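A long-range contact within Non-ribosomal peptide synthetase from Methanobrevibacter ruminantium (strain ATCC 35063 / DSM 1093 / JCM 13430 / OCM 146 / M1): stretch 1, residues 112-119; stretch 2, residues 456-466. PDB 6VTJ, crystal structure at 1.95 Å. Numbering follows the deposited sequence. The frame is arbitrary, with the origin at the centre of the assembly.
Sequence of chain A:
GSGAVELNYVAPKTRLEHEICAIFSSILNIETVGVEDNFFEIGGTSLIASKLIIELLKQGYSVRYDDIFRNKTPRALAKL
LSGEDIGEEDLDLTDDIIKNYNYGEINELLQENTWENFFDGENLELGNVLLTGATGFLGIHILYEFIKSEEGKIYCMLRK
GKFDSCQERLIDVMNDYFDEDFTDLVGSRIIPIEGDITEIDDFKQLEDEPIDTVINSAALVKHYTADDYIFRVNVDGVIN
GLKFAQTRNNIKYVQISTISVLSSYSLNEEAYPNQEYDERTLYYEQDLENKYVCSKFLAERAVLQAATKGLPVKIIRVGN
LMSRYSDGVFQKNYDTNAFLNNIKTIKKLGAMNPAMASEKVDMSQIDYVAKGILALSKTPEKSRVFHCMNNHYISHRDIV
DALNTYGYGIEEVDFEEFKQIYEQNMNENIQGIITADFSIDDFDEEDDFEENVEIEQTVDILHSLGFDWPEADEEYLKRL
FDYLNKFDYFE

Stretch 1 (112-119) ENTWENFF
Stretch 2, residues 456-466: EQTVDILHSLG

Two helical segments far apart in the chain, residues 115-119 and 456-464, run nearly parallel, their N-to-C directions 17° apart (signed crossing angle -17°) and their axes 10.8 Å apart at closest approach. In the backbone register Trp-115 lies across from Gln-457, their CA atoms 6.6 Å apart. The contact buries 410 Å², most of it through Phe-118, Trp-115 and Gln-457.

Phe-118 (phi/psi -65/-49) points its CA-to-CB bond toward the second helix, and its t rotamer (chi1 159°, chi2 72°) presents one ring face to Ile-461. The CG2 methyl of Ile-461, whose side chain is m,t, sits 3.7 Å from the Phe-118 ring centroid and 13° off the ring normal, a CH-pi contact. The ring edge meets the end of the helix and the residue after it: Phe-118 CE2 is 3.4 Å from Ser-464 OG, and Phe-118 CZ is 4.1 Å from Leu-465 CD2.

The CA-to-CB bond of Trp-115 (phi/psi -57/-39) points sideways, but with chi1 168° (t) and chi2 -100° its indole reaches across. Trp-115 CE3 packs 3.9 Å from Ile-461 CG1, Trp-115 CZ3 lies 3.8 Å from Asp-460 CB, and Trp-115 CH2 lies 3.9 Å from Ser-464 CB, so the six-membered ring touches residues about one turn apart, Asp-460 and Ser-464, with Ile-461 between.

Gln-457 supplies the polar end. Extended through t,t rotamers with chi3 -70°, Gln-457 NE2 donates to Asn-113 O at 2.9 Å (N-H...O 166°), joining its helix to the loop before Trp-115. Water extends this link: one accepts from Gln-457 NE2 (2.9 Å) and donates to Asn-113 OD1 (3.2 Å), while another accepts from Trp-115 N (3.0 Å) and donates to Gln-457 OE1 (2.9 Å).

Thr-114 (phi/psi -122/165, chi1 p) caps the first helix, Thr-114 OG1 accepting from Asn-117 N at 3.1 Å. The second helix closes in a Schellman motif at Gly-466 (phi/psi 93/14).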

# COMPACT_ATOMS: atom_id res chain seq x y z
N GLU A 112 16.66 20.69 0.39
CA GLU A 112 17.08 20.91 -0.99
C GLU A 112 16.02 20.51 -2.01
O GLU A 112 16.21 20.79 -3.19
CB GLU A 112 18.38 20.15 -1.27
CG GLU A 112 19.46 20.33 -0.21
CD GLU A 112 20.75 19.58 -0.54
OE1 GLU A 112 20.78 18.87 -1.57
OE2 GLU A 112 21.73 19.70 0.22
N ASN A 113 14.91 19.90 -1.58
CA ASN A 113 13.92 19.32 -2.50
C ASN A 113 12.86 20.37 -2.85
O ASN A 113 11.72 20.35 -2.37
CB ASN A 113 13.29 18.06 -1.89
CG ASN A 113 12.38 17.34 -2.88
OD1 ASN A 113 12.64 17.36 -4.08
ND2 ASN A 113 11.29 16.73 -2.38
N THR A 114 13.24 21.30 -3.72
CA THR A 114 12.39 22.44 -4.04
C THR A 114 12.10 22.49 -5.53
O THR A 114 12.78 21.86 -6.35
CB THR A 114 13.07 23.74 -3.62
OG1 THR A 114 14.32 23.84 -4.32
CG2 THR A 114 13.32 23.76 -2.10
N TRP A 115 11.10 23.29 -5.89
CA TRP A 115 10.90 23.60 -7.30
C TRP A 115 12.16 24.21 -7.90
O TRP A 115 12.52 23.92 -9.05
CB TRP A 115 9.71 24.54 -7.49
CG TRP A 115 9.68 25.10 -8.87
CD1 TRP A 115 10.12 26.33 -9.27
CD2 TRP A 115 9.21 24.43 -10.05
NE1 TRP A 115 9.94 26.47 -10.64
CE2 TRP A 115 9.39 25.32 -11.14
CE3 TRP A 115 8.66 23.16 -10.30
CZ2 TRP A 115 9.04 24.98 -12.45
CZ3 TRP A 115 8.31 22.83 -11.61
CH2 TRP A 115 8.50 23.73 -12.67
N GLU A 116 12.84 25.08 -7.14
CA GLU A 116 14.02 25.76 -7.68
C GLU A 116 15.08 24.76 -8.09
O GLU A 116 15.64 24.84 -9.20
CB GLU A 116 14.57 26.75 -6.66
CG GLU A 116 15.80 27.51 -7.15
CD GLU A 116 16.09 28.76 -6.33
OE1 GLU A 116 17.15 28.81 -5.70
OE2 GLU A 116 15.25 29.69 -6.33
N ASN A 117 15.36 23.78 -7.23
CA ASN A 117 16.45 22.85 -7.54
C ASN A 117 16.06 21.86 -8.62
O ASN A 117 16.93 21.42 -9.39
CB ASN A 117 16.90 22.16 -6.25
CG ASN A 117 17.75 23.08 -5.40
OD1 ASN A 117 18.39 23.99 -5.93
ND2 ASN A 117 17.73 22.89 -4.09
N PHE A 118 14.77 21.53 -8.75
CA PHE A 118 14.36 20.75 -9.91
C PHE A 118 14.56 21.54 -11.19
O PHE A 118 15.14 21.05 -12.17
CB PHE A 118 12.90 20.33 -9.80
CG PHE A 118 12.31 19.99 -11.15
CD1 PHE A 118 12.68 18.82 -11.79
CD2 PHE A 118 11.47 20.87 -11.80
CE1 PHE A 118 12.18 18.50 -13.04
CE2 PHE A 118 10.97 20.56 -13.06
CZ PHE A 118 11.32 19.38 -13.67
N PHE A 119 14.08 22.78 -11.21
CA PHE A 119 14.10 23.55 -12.44
C PHE A 119 15.53 23.90 -12.85
O PHE A 119 15.85 23.88 -14.05
CB PHE A 119 13.25 24.81 -12.26
CG PHE A 119 13.15 25.63 -13.49
CD1 PHE A 119 12.27 25.29 -14.50
CD2 PHE A 119 13.94 26.76 -13.65
CE1 PHE A 119 12.17 26.05 -15.65
CE2 PHE A 119 13.84 27.52 -14.80
CZ PHE A 119 12.95 27.16 -15.80
N GLU A 456 1.34 19.57 -4.64
CA GLU A 456 1.42 20.50 -5.76
C GLU A 456 2.82 20.55 -6.35
O GLU A 456 2.97 20.62 -7.58
CB GLU A 456 0.96 21.90 -5.31
N GLN A 457 3.86 20.52 -5.51
CA GLN A 457 5.20 20.54 -6.08
C GLN A 457 5.36 19.40 -7.08
O GLN A 457 5.83 19.60 -8.20
CB GLN A 457 6.27 20.47 -4.98
CG GLN A 457 7.71 20.53 -5.52
CD GLN A 457 8.75 20.77 -4.42
OE1 GLN A 457 8.83 21.86 -3.87
NE2 GLN A 457 9.55 19.75 -4.12
N THR A 458 4.94 18.20 -6.70
CA THR A 458 5.11 17.08 -7.62
C THR A 458 4.26 17.28 -8.87
O THR A 458 4.72 17.04 -9.99
CB THR A 458 4.78 15.75 -6.93
OG1 THR A 458 5.69 15.54 -5.84
CG2 THR A 458 4.91 14.58 -7.92
N VAL A 459 3.03 17.75 -8.70
CA VAL A 459 2.21 18.07 -9.86
C VAL A 459 2.99 18.97 -10.79
O VAL A 459 3.15 18.67 -11.99
CB VAL A 459 0.88 18.71 -9.41
CG1 VAL A 459 0.02 19.14 -10.63
CG2 VAL A 459 0.11 17.72 -8.59
N ASP A 460 3.60 20.03 -10.24
CA ASP A 460 4.27 21.00 -11.08
C ASP A 460 5.42 20.35 -11.81
O ASP A 460 5.59 20.53 -13.03
CB ASP A 460 4.77 22.18 -10.25
CG ASP A 460 3.65 23.04 -9.76
OD1 ASP A 460 2.55 22.96 -10.34
OD2 ASP A 460 3.85 23.78 -8.77
N ILE A 461 6.20 19.55 -11.07
CA ILE A 461 7.38 18.95 -11.66
C ILE A 461 6.95 18.02 -12.78
O ILE A 461 7.45 18.09 -13.91
CB ILE A 461 8.21 18.24 -10.58
CG1 ILE A 461 8.85 19.29 -9.65
CG2 ILE A 461 9.27 17.35 -11.19
CD1 ILE A 461 9.74 18.70 -8.53
N LEU A 462 5.93 17.20 -12.51
CA LEU A 462 5.46 16.28 -13.53
C LEU A 462 4.98 17.06 -14.75
O LEU A 462 5.27 16.68 -15.89
CB LEU A 462 4.32 15.41 -12.99
CG LEU A 462 4.66 14.24 -12.09
CD1 LEU A 462 3.40 13.81 -11.37
CD2 LEU A 462 5.18 13.12 -12.95
N HIS A 463 4.31 18.18 -14.52
CA HIS A 463 3.82 18.93 -15.66
C HIS A 463 4.99 19.47 -16.47
O HIS A 463 4.99 19.38 -17.71
CB HIS A 463 2.91 20.06 -15.22
CG HIS A 463 2.48 20.92 -16.36
ND1 HIS A 463 1.40 20.61 -17.15
CD2 HIS A 463 3.02 22.05 -16.87
CE1 HIS A 463 1.27 21.53 -18.09
NE2 HIS A 463 2.24 22.41 -17.95
N SER A 464 6.02 19.97 -15.79
CA SER A 464 7.20 20.44 -16.51
C SER A 464 7.80 19.31 -17.33
O SER A 464 8.32 19.55 -18.43
CB SER A 464 8.19 21.03 -15.52
OG SER A 464 9.50 21.05 -16.05
N LEU A 465 7.65 18.07 -16.88
CA LEU A 465 8.18 16.90 -17.57
C LEU A 465 7.25 16.36 -18.64
O LEU A 465 7.57 15.35 -19.27
CB LEU A 465 8.49 15.79 -16.55
CG LEU A 465 9.64 16.13 -15.61
CD1 LEU A 465 9.79 15.08 -14.46
CD2 LEU A 465 10.97 16.30 -16.39
N GLY A 466 6.12 17.02 -18.88
CA GLY A 466 5.19 16.60 -19.91
C GLY A 466 4.07 15.69 -19.44
O GLY A 466 3.38 15.10 -20.28
O HOH W 1 9.79 17.18 -5.51
O HOH W 2 9.53 24.72 -3.78